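Local atomic coordinates of peptidase S8 and S53, subtilisin, kexin, sedolisin (Mycobacterium smegmatis, PDB entry 4KG7), a protein that probably cleaves peptide bonds as a subtilisin-like serine endopeptidase, a mycosin (MycP3) of the ESX-3 type VII secretion system. Residues A[93-96]-A[97-101]; A[120-123]-A[124-128]. One frame throughout, in Å; residues are numbered along the deposited sequence. Where two conformers were deposited one is given.

Contact 1: residues A[93-96]-A[97-101]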
loop_
_atom_site.group_PDB
_atom_site.type_symbol
_atom_site.label_atom_id
_atom_site.label_comp_id
_atom_site.label_asym_id
_atom_site.label_seq_id
_atom_site.Cartn_x
_atom_site.Cartn_y
_atom_site.Cartn_z
ATOM N N GLU A 93 17.891 4.488 -7.863
ATOM C CA GLU A 93 19.338 4.628 -7.804
ATOM C C GLU A 93 19.926 3.303 -7.313
ATOM O O GLU A 93 19.318 2.246 -7.513
ATOM C CB GLU A 93 19.736 5.803 -6.905
ATOM C CG GLU A 93 19.138 7.152 -7.301
ATOM C CD GLU A 93 19.583 8.269 -6.390
ATOM O OE1 GLU A 93 19.239 8.239 -5.190
ATOM O OE2 GLU A 93 20.279 9.201 -6.873
ATOM N N SER A 94 21.076 3.364 -6.637
ATOM C CA SER A 94 21.756 2.160 -6.147
ATOM C C SER A 94 21.900 2.190 -4.633
ATOM O O SER A 94 22.851 1.612 -4.062
ATOM C CB SER A 94 23.130 2.011 -6.818
ATOM O OG SER A 94 23.938 3.157 -6.615
ATOM N N THR A 95 20.960 2.854 -3.975
ATOM C CA THR A 95 20.937 2.920 -2.517
ATOM C C THR A 95 20.444 1.595 -1.942
ATOM O O THR A 95 20.065 0.681 -2.663
ATOM C CB THR A 95 20.051 4.090 -1.972
ATOM O OG1 THR A 95 18.658 3.783 -2.146
ATOM C CG2 THR A 95 20.383 5.410 -2.647
ATOM N N ASP A 96 20.381 1.544 -0.617
ATOM C CA ASP A 96 19.942 0.371 0.129
ATOM C C ASP A 96 18.447 0.359 0.396
ATOM O O ASP A 96 17.932 -0.552 1.023
ATOM C CB ASP A 96 20.727 0.280 1.450
ATOM C CG ASP A 96 20.577 1.514 2.343
ATOM O OD1 ASP A 96 19.834 2.462 1.989
ATOM O OD2 ASP A 96 21.274 1.528 3.392
ATOM N N GLY A 97 17.737 1.363 -0.093
ATOM C CA GLY A 97 16.332 1.456 0.181
ATOM C C GLY A 97 15.996 2.306 1.395
ATOM O O GLY A 97 14.812 2.492 1.707
ATOM N N LEU A 98 17.018 2.834 2.065
ATOM C CA LEU A 98 16.848 3.580 3.327
ATOM C C LEU A 98 17.037 5.083 3.139
ATOM O O LEU A 98 17.335 5.806 4.086
ATOM C CB LEU A 98 17.759 3.023 4.423
ATOM C CG LEU A 98 17.560 1.537 4.704
ATOM C CD1 LEU A 98 18.588 1.087 5.719
ATOM C CD2 LEU A 98 16.118 1.276 5.155
ATOM N N THR A 99 16.850 5.520 1.900
ATOM C CA THR A 99 16.776 6.923 1.568
ATOM C C THR A 99 15.399 7.219 0.954
ATOM O O THR A 99 15.034 6.665 -0.064
ATOM C CB THR A 99 17.869 7.335 0.567
ATOM O OG1 THR A 99 19.156 7.108 1.139
ATOM C CG2 THR A 99 17.713 8.788 0.238
ATOM N N ASP A 100 14.662 8.141 1.557
ATOM C CA ASP A 100 13.365 8.539 1.058
ATOM C C ASP A 100 13.395 10.016 0.655
ATOM O O ASP A 100 13.382 10.894 1.515
ATOM C CB ASP A 100 12.337 8.300 2.163
ATOM C CG ASP A 100 10.918 8.630 1.738
ATOM O OD1 ASP A 100 10.702 8.942 0.540
ATOM O OD2 ASP A 100 10.032 8.614 2.617
ATOM N N CYS A 101 13.391 10.256 -0.644
ATOM C CA CYS A 101 13.448 11.607 -1.212
ATOM C C CYS A 101 12.049 12.220 -1.348
ATOM O O CYS A 101 11.905 13.373 -1.745
ATOM C CB CYS A 101 14.157 11.501 -2.579
ATOM S SG CYS A 101 14.516 12.998 -3.545
HETATM O O HOH W 1 20.371 5.032 2.168
#

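Contact 2: residues A[120-123]-A[124-128]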
loop_
_atom_site.group_PDB
_atom_site.type_symbol
_atom_site.label_atom_id
_atom_site.label_comp_id
_atom_site.label_asym_id
_atom_site.label_seq_id
_atom_site.Cartn_x
_atom_site.Cartn_y
_atom_site.Cartn_z
ATOM N N GLY A 120 1.028 10.623 21.273
ATOM C CA GLY A 120 -0.079 9.686 21.042
ATOM C C GLY A 120 0.063 8.824 19.815
ATOM O O GLY A 120 -0.876 8.124 19.474
ATOM N N PHE A 121 1.228 8.846 19.171
ATOM C CA PHE A 121 1.381 8.099 17.904
ATOM C C PHE A 121 2.020 6.728 18.096
ATOM O O PHE A 121 2.977 6.582 18.831
ATOM C CB PHE A 121 2.218 8.871 16.887
ATOM C CG PHE A 121 2.486 8.065 15.641
ATOM C CD1 PHE A 121 1.506 7.958 14.671
ATOM C CD2 PHE A 121 3.664 7.342 15.480
ATOM C CE1 PHE A 121 1.700 7.171 13.574
ATOM C CE2 PHE A 121 3.870 6.563 14.356
ATOM C CZ PHE A 121 2.875 6.468 13.413
ATOM N N SER A 122 1.484 5.729 17.393
ATOM C CA SER A 122 2.125 4.427 17.278
ATOM C C SER A 122 1.791 3.810 15.935
ATOM O O SER A 122 0.689 4.005 15.411
ATOM C CB SER A 122 1.643 3.458 18.354
ATOM O OG SER A 122 2.279 2.195 18.245
ATOM N N GLY A 123 2.723 3.017 15.421
ATOM C CA GLY A 123 2.389 2.100 14.351
ATOM C C GLY A 123 1.387 1.053 14.794
ATOM O O GLY A 123 1.207 0.806 16.000
ATOM N N VAL A 124 0.727 0.415 13.829
ATOM C CA VAL A 124 -0.216 -0.670 14.130
ATOM C C VAL A 124 0.491 -1.865 14.786
ATOM O O VAL A 124 -0.038 -2.521 15.697
ATOM C CB VAL A 124 -0.936 -1.138 12.843
ATOM C CG1 VAL A 124 -1.827 -2.346 13.107
ATOM C CG2 VAL A 124 -1.751 -0.008 12.258
ATOM N N ALA A 125 1.656 -2.186 14.238
ATOM C CA ALA A 125 2.392 -3.396 14.575
ATOM C C ALA A 125 3.838 -3.035 14.937
ATOM O O ALA A 125 4.780 -3.395 14.223
ATOM C CB ALA A 125 2.360 -4.350 13.371
ATOM N N PRO A 126 4.048 -2.381 16.096
ATOM C CA PRO A 126 5.370 -1.824 16.373
ATOM C C PRO A 126 6.432 -2.892 16.640
ATOM O O PRO A 126 7.623 -2.588 16.604
ATOM C CB PRO A 126 5.138 -0.940 17.603
ATOM C CG PRO A 126 3.828 -1.337 18.145
ATOM C CD PRO A 126 3.039 -2.015 17.095
ATOM N N GLU A 127 6.020 -4.130 16.911
ATOM C CA GLU A 127 6.998 -5.198 17.115
ATOM C C GLU A 127 7.331 -5.941 15.811
ATOM O O GLU A 127 8.200 -6.827 15.803
ATOM C CB GLU A 127 6.537 -6.160 18.210
ATOM C CG GLU A 127 6.550 -5.499 19.584
ATOM C CD GLU A 127 6.175 -6.447 20.695
ATOM O OE1 GLU A 127 6.263 -7.662 20.492
ATOM O OE2 GLU A 127 5.813 -5.981 21.787
ATOM N N ALA A 128 6.675 -5.583 14.718
ATOM C CA ALA A 128 7.039 -6.121 13.413
ATOM C C ALA A 128 8.340 -5.492 12.917
ATOM O O ALA A 128 8.749 -4.438 13.385
ATOM C CB ALA A 128 5.916 -5.899 12.425
#

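Contact 1: residues A[93-96]-A[97-101]
Asp96 and Leu98 meet through a short bond across one residue: the backbone N of Leu98 donates to Asp96 OD1 at 2.8 Å, with an N-H...O angle of 150°, which makes Asp96 to Leu98 an Asx turn. The donor comes from above the carboxylate plane, 45° out of it. CG of Asp96 stands between the backbone N and the carbonyl carbon (chi1 58°), which brings OD1 over the Gly97-Leu98 peptide, within reach of Leu98 N. The same OD1 accepts a second bond, from a water 2.6 Å away, and that water lies 2.6 Å from Thr99 OG1, so one carboxylate oxygen ties together positions 96, 98 and 99. Gly97 N adds a weak bond to Thr95 OG1 at 3.3 Å; the stronger partner of that hydroxyl is Asp90, at the end of the preceding strand. In the subtilisin fold this is the irregular connection between strand 85-90 of the parallel sheet and helix 104-113, whose first residue is the predicted catalytic His104. Gly97 turns the chain there with a positive phi, and its carbonyl is bound by Ser132 of strand 129-134. The Leu98 side chain crosses that of Asp96 at about a right angle, its CB 3.2 Å from Asp96 OD1 and its CD1 3.6 Å from Asp96 OD2, while Leu98 also touches Val85 and Pro78. Farther on, Cys101 is fastened by its disulfide to Cys32.

Contact 2: residues A[120-123]-A[124-128]
Ser122 OG rests against the pyrrolidine ring of Pro126, 3.9 Å from Pro126 CG. From CA, the CB of Ser122 points toward the 124-128 segment, and OG is placed anti to the backbone N (chi1 -179°), beside the serine's own carbonyl carbon. At the tip, OG also donates a hydrogen bond to Gly123 O at 2.8 Å, arriving in the carbonyl plane on a lone pair with a C=O...donor angle of 128°. The proline ring lies beside the same carbonyl: CD of Pro126 is 3.5 Å from Gly123 O, and its CG is 4.0 Å from that oxygen. Gly123 O is thus held by the hydroxyl while the ring packs against it; the Ser122-Gly123 bond lies within 120-123, and no hydrogen bond crosses between 120-123 and 124-128.

The loop follows helix 104-113 and leads into strand 129-134, forming the second half of the beta-alpha-beta crossover that runs from strand 85-90 through helix 104-113 to strand 129-134 in the parallel sheet of the subtilisin fold. Pro126 is the second residue of a type I beta turn, closed by Ala128 N donating to Ala125 O at 2.9 Å, and this turn delivers the chain to the strand.

Val124 faces elsewhere: its CB points away from 120-123, although it still lies 3.7 Å from Gly123 C. The Val124 side chain touches Tyr324 and Leu331 of helix 318-335 and Leu55 of helix 55-59. From that last helix, Trp59 touches both Ser122 and Pro126, and its NE1 is hydrogen-bonded to Val124 O.

Contacts 1 and 2 come before and after helix 104-113 in sequence, contact 1 leading into it and contact 2 leaving it for strand 129-134. Their centres lie 23 Å apart and their nearest atoms about 12 Å, so they do not touch. Helix 104-113 is the regular element between them, and the adjacent strands 85-90 and 129-134 frame the pair; strand 129-134 also returns to contact 1, where Ser132 OG is hydrogen-bonded to Gly97 O. Of the two, contact 1 comes near the predicted charge relay system of Asp73, His104 and Ser319: Gly97 is about 9 Å from the side chain of Asp73. Contact 2 lies away from that site, although Val124 packs on helix 318-335, which includes Ser319.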